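PDB 3MCS: putative monooxygenase from Fusobacterium nucleatum subsp. nucleatum, which is of unknown specific function but probably acts as a monooxygenase, with two domains of the antibiotic biosynthesis monooxygenase family in one chain. Local coordinates for residues E132-K135 against N136-T140; V167-D170 against I171-L175. One frame throughout, in Å; residues are numbered along the deposited sequence. Where two conformers were deposited one is given.

Interaction 1. Residues E132-K135 against N136-T140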
loop_
_atom_site.group_PDB
_atom_site.type_symbol
_atom_site.label_atom_id
_atom_site.label_comp_id
_atom_site.label_asym_id
_atom_site.label_seq_id
_atom_site.Cartn_x
_atom_site.Cartn_y
_atom_site.Cartn_z
ATOM N N GLU A 132 -4.409 -0.987 19.270
ATOM C CA GLU A 132 -3.403 -1.850 19.863
ATOM C C GLU A 132 -3.526 -3.277 19.338
ATOM O O GLU A 132 -2.508 -3.960 19.180
ATOM C CB GLU A 132 -3.477 -1.787 21.403
ATOM C CG GLU A 132 -3.169 -0.364 21.954
ATOM C CD GLU A 132 -1.768 0.153 21.540
ATOM O OE1 GLU A 132 -0.757 -0.448 21.990
ATOM O OE2 GLU A 132 -1.678 1.163 20.782
ATOM N N ILE A 133 -4.753 -3.708 19.042
ATOM C CA ILE A 133 -4.980 -5.056 18.534
ATOM C C ILE A 133 -4.380 -5.251 17.138
ATOM O O ILE A 133 -3.577 -6.152 16.914
ATOM C CB ILE A 133 -6.481 -5.433 18.522
ATOM C CG1 ILE A 133 -7.015 -5.537 19.973
ATOM C CG2 ILE A 133 -6.673 -6.740 17.791
ATOM C CD1 ILE A 133 -8.534 -5.772 20.120
ATOM N N ILE A 134 -4.742 -4.386 16.204
ATOM C CA ILE A 134 -4.253 -4.547 14.848
ATOM C C ILE A 134 -2.746 -4.374 14.796
ATOM O O ILE A 134 -2.086 -5.094 14.054
ATOM C CB ILE A 134 -4.962 -3.606 13.836
ATOM C CG1 ILE A 134 -4.620 -4.027 12.406
ATOM C CG2 ILE A 134 -4.616 -2.112 14.092
ATOM C CD1 ILE A 134 -5.422 -3.326 11.345
ATOM N N LYS A 135 -2.195 -3.447 15.579
ATOM C CA LYS A 135 -0.742 -3.244 15.583
ATOM C C LYS A 135 -0.025 -4.563 15.845
ATOM O O LYS A 135 0.904 -4.895 15.128
ATOM C CB LYS A 135 -0.303 -2.191 16.613
ATOM C CG LYS A 135 -0.521 -0.707 16.216
ATOM C CD LYS A 135 -0.273 0.181 17.448
ATOM C CE LYS A 135 -0.515 1.655 17.198
ATOM N NZ LYS A 135 -0.376 2.399 18.472
ATOM N N ASN A 136 -0.492 -5.298 16.862
ATOM C CA ASN A 136 0.090 -6.586 17.261
ATOM C C ASN A 136 -0.022 -7.618 16.154
ATOM O O ASN A 136 0.956 -8.288 15.820
ATOM C CB ASN A 136 -0.598 -7.139 18.516
ATOM C CG ASN A 136 -0.345 -6.298 19.759
ATOM O OD1 ASN A 136 0.784 -5.895 20.042
ATOM N ND2 ASN A 136 -1.400 -6.070 20.531
ATOM N N ILE A 137 -1.222 -7.746 15.592
ATOM C CA ILE A 137 -1.459 -8.691 14.517
ATOM C C ILE A 137 -0.582 -8.427 13.312
ATOM O O ILE A 137 -0.047 -9.362 12.728
ATOM C CB ILE A 137 -2.930 -8.683 14.060
ATOM C CG1 ILE A 137 -3.818 -9.355 15.119
ATOM C CG2 ILE A 137 -3.085 -9.412 12.728
ATOM C CD1 ILE A 137 -3.488 -10.844 15.405
ATOM N N VAL A 138 -0.438 -7.169 12.929
ATOM C CA VAL A 138 0.371 -6.844 11.770
ATOM C C VAL A 138 1.837 -7.191 12.036
ATOM O O VAL A 138 2.509 -7.656 11.122
ATOM C CB VAL A 138 0.225 -5.382 11.362
ATOM C CG1 VAL A 138 1.117 -5.072 10.177
ATOM C CG2 VAL A 138 -1.207 -5.092 11.019
ATOM N N GLU A 139 2.330 -6.987 13.267
ATOM C CA GLU A 139 3.728 -7.388 13.620
ATOM C C GLU A 139 3.933 -8.905 13.622
ATOM O O GLU A 139 4.973 -9.385 13.171
ATOM C CB GLU A 139 4.184 -6.825 14.969
ATOM C CG GLU A 139 4.523 -5.362 14.887
ATOM C CD GLU A 139 4.987 -4.766 16.195
ATOM O OE1 GLU A 139 4.983 -5.490 17.220
ATOM O OE2 GLU A 139 5.355 -3.559 16.198
ATOM N N THR A 140 2.958 -9.641 14.147
ATOM C CA THR A 140 2.996 -11.098 14.124
ATOM C C THR A 140 3.088 -11.547 12.664
ATOM O O THR A 140 3.904 -12.420 12.326
ATOM C CB THR A 140 1.750 -11.734 14.785
ATOM O OG1 THR A 140 1.511 -11.138 16.068
ATOM C CG2 THR A 140 1.937 -13.250 14.947
#

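Interaction 2. Residues V167-D170 against I171-L175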
loop_
_atom_site.group_PDB
_atom_site.type_symbol
_atom_site.label_atom_id
_atom_site.label_comp_id
_atom_site.label_asym_id
_atom_site.label_seq_id
_atom_site.Cartn_x
_atom_site.Cartn_y
_atom_site.Cartn_z
ATOM N N VAL A 167 2.505 -7.295 1.160
ATOM C CA VAL A 167 3.012 -8.081 0.054
ATOM C C VAL A 167 3.551 -9.405 0.597
ATOM O O VAL A 167 4.178 -9.409 1.636
ATOM C CB VAL A 167 4.088 -7.308 -0.696
ATOM C CG1 VAL A 167 4.626 -8.122 -1.837
ATOM C CG2 VAL A 167 3.514 -5.962 -1.204
ATOM N N TYR A 168 3.266 -10.512 -0.102
ATOM C CA TYR A 168 3.676 -11.871 0.265
ATOM C C TYR A 168 4.485 -12.521 -0.861
ATOM O O TYR A 168 4.360 -12.136 -2.032
ATOM C CB TYR A 168 2.448 -12.721 0.597
ATOM C CG TYR A 168 1.677 -12.234 1.807
ATOM C CD1 TYR A 168 0.754 -11.211 1.697
ATOM C CD2 TYR A 168 1.880 -12.790 3.067
ATOM C CE1 TYR A 168 0.070 -10.730 2.790
ATOM C CE2 TYR A 168 1.182 -12.320 4.185
ATOM C CZ TYR A 168 0.279 -11.279 4.034
ATOM O OH TYR A 168 -0.435 -10.804 5.127
ATOM N N LYS A 169 5.318 -13.507 -0.523
ATOM C CA LYS A 169 6.183 -14.140 -1.547
ATOM C C LYS A 169 5.342 -14.923 -2.564
ATOM O O LYS A 169 5.692 -14.993 -3.766
ATOM C CB LYS A 169 7.302 -15.022 -0.934
ATOM C CG LYS A 169 6.908 -16.443 -0.543
ATOM C CD LYS A 169 8.042 -17.241 0.128
ATOM C CE LYS A 169 7.512 -18.632 0.548
ATOM N NZ LYS A 169 8.402 -19.384 1.448
ATOM N N ASP A 170 4.240 -15.497 -2.073
ATOM C CA ASP A 170 3.327 -16.276 -2.893
ATOM C C ASP A 170 1.950 -16.359 -2.251
ATOM O O ASP A 170 1.764 -16.083 -1.058
ATOM C CB ASP A 170 3.896 -17.672 -3.198
ATOM C CG ASP A 170 4.211 -18.473 -1.958
ATOM O OD1 ASP A 170 3.608 -18.214 -0.893
ATOM O OD2 ASP A 170 5.055 -19.385 -2.049
ATOM N N ILE A 171 0.983 -16.746 -3.068
ATOM C CA ILE A 171 -0.409 -16.792 -2.665
ATOM C C ILE A 171 -0.662 -17.728 -1.490
ATOM O O ILE A 171 -1.510 -17.441 -0.646
ATOM C CB ILE A 171 -1.286 -17.136 -3.885
ATOM C CG1 ILE A 171 -2.771 -16.883 -3.576
ATOM C CG2 ILE A 171 -0.986 -18.571 -4.367
ATOM C CD1 ILE A 171 -3.632 -16.794 -4.846
ATOM N N ASP A 172 0.102 -18.807 -1.395
ATOM C CA ASP A 172 -0.059 -19.729 -0.277
ATOM C C ASP A 172 0.296 -19.033 1.042
ATOM O O ASP A 172 -0.398 -19.204 2.040
ATOM C CB ASP A 172 0.782 -21.006 -0.449
ATOM C CG ASP A 172 0.520 -21.699 -1.778
ATOM O OD1 ASP A 172 1.057 -21.230 -2.828
ATOM O OD2 ASP A 172 -0.222 -22.711 -1.763
ATOM N N SER A 173 1.362 -18.241 1.034
ATOM C CA SER A 173 1.798 -17.542 2.241
ATOM C C SER A 173 0.677 -16.678 2.807
ATOM O O SER A 173 0.442 -16.650 4.011
ATOM C CB SER A 173 3.032 -16.681 1.947
ATOM O OG SER A 173 4.146 -17.469 1.553
ATOM N N TYR A 174 -0.016 -15.978 1.921
ATOM C CA TYR A 174 -1.137 -15.128 2.299
ATOM C C TYR A 174 -2.313 -15.935 2.847
ATOM O O TYR A 174 -2.912 -15.561 3.850
ATOM C CB TYR A 174 -1.589 -14.295 1.104
ATOM C CG TYR A 174 -2.916 -13.624 1.310
ATOM C CD1 TYR A 174 -3.042 -12.547 2.160
ATOM C CD2 TYR A 174 -4.046 -14.076 0.661
ATOM C CE1 TYR A 174 -4.262 -11.934 2.362
ATOM C CE2 TYR A 174 -5.271 -13.473 0.858
ATOM C CZ TYR A 174 -5.370 -12.408 1.708
ATOM O OH TYR A 174 -6.587 -11.818 1.897
ATOM N N LEU A 175 -2.655 -17.038 2.194
ATOM C CA LEU A 175 -3.756 -17.859 2.683
ATOM C C LEU A 175 -3.457 -18.526 4.029
ATOM O O LEU A 175 -4.352 -18.674 4.867
ATOM C CB LEU A 175 -4.126 -18.915 1.655
ATOM C CG LEU A 175 -4.698 -18.392 0.338
ATOM C CD1 LEU A 175 -4.968 -19.578 -0.610
ATOM C CD2 LEU A 175 -5.948 -17.592 0.558
#

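Interaction 1. Residues E132-K135 against N136-T140
The Glu-132 carboxylate is met at one oxygen by the end of Lys-135. Lys-135 NZ lies 2.9 Å from Glu-132 OE2, on the syn side and 22° out of the carboxylate plane. This is an i to i+3 salt bridge. The lysine chain is extended, while the glutamate chain folds at chi2 (-59°), which turns its carboxylate toward the lysine. The other flat group, the Asn-136 carboxamide, has its ND2 end nearest Glu-132 O, but this approach is doubtful.

Regular i to i+4 backbone bonds run beneath. Ile-137 N donates to Ile-133 O (3.1 Å) and Val-138 N to Ile-134 O (2.9 Å). The bond from Asn-136 N to Glu-132 O is weak. Asn-136 O accepts twice, from Thr-140 N and from Thr-140 OG1, the hydroxyl coming from above the carbonyl plane. Ile-134 and Val-138 lie side by side, with CG1 of Ile-134 3.8 Å from CG2 of Val-138.

These two residues belong to the face of helix 127-143 that packs on strands 147-155 and 161-168. A helix laid against an antiparallel sheet is consistent with the alpha-beta barrel fold of the antibiotic biosynthesis monooxygenase family. Ile-133 and Ile-137 face helix 181-190. Lys-135 and Glu-139 rest on strand 91-104, and Glu-139 also pairs with Lys-216.

Interaction 2. Residues V167-D170 against I171-L175
The chain leaves strand 161-168, turns at Lys-169 and enters helix 171-178 after an extended Asp-170, bringing the CA atoms of Tyr-168 and Tyr-174 to 6.2 Å. Asp-170 is the N-cap. Its OD1 takes a hydrogen bond from Ser-173 N at 3.0 Å, with an N-H...O angle of 151°. The same Asp-170 OD1 accepts from Ser-173 OG at 2.6 Å. The two donors reach it from opposite faces of the carboxylate plane: the amide nearly along the C-O axis, the hydroxyl on the syn side and tilted out of plane. A chi1 of 58° puts CG of Asp-170 between its backbone N and carbonyl carbon, which brings OD1 to the Ser-173 N-H. Asp-170 O receives weak bonds from Ser-173 N and Tyr-174 N. The aliphatic part of Lys-169 runs beside the serine hydroxyl, with CG 3.6 Å from Ser-173 OG.

The aromatic contact lies next to the cap, on Tyr-168 and Tyr-174. Tyr-174 CA sits over one face of the Tyr-168 ring, 4.0 Å from its centroid, as a CH-pi contact. The Tyr-174 ring points its edge at the same ring in a T-shaped stack, with planes at 65° and centroids 5.5 Å apart. Each hydroxyl is bonded elsewhere: Tyr-168 OH to Glu-166, Tyr-174 OH to Arg-199.

The cap gives an N-H of the first turn an acceptor. The helix start would probably favour a charged Asp-170, while Asp-172, with its OD1 4.4 Å from Asp-170 OD1, would tend to oppose it.

Both contacts are local and belong to the second antibiotic biosynthesis monooxygenase unit of the chain. Interaction 1 is mid-helix and comes first along the chain; interaction 2 starts a later helix. Their centres are about 18 Å apart and their nearest atoms about 7 Å, so they do not touch. Strand 161-168 connects them: its Trp-162 and Leu-164 pack under interaction 1, and its end leads into interaction 2. Tyr-182 and Tyr-186, on helix 181-190 beyond interaction 2, return to pack on Ile-137. A bound acetate, probably from crystallisation, lies about 5 Å from the Ile-134 side chain; it may mark a pocket there.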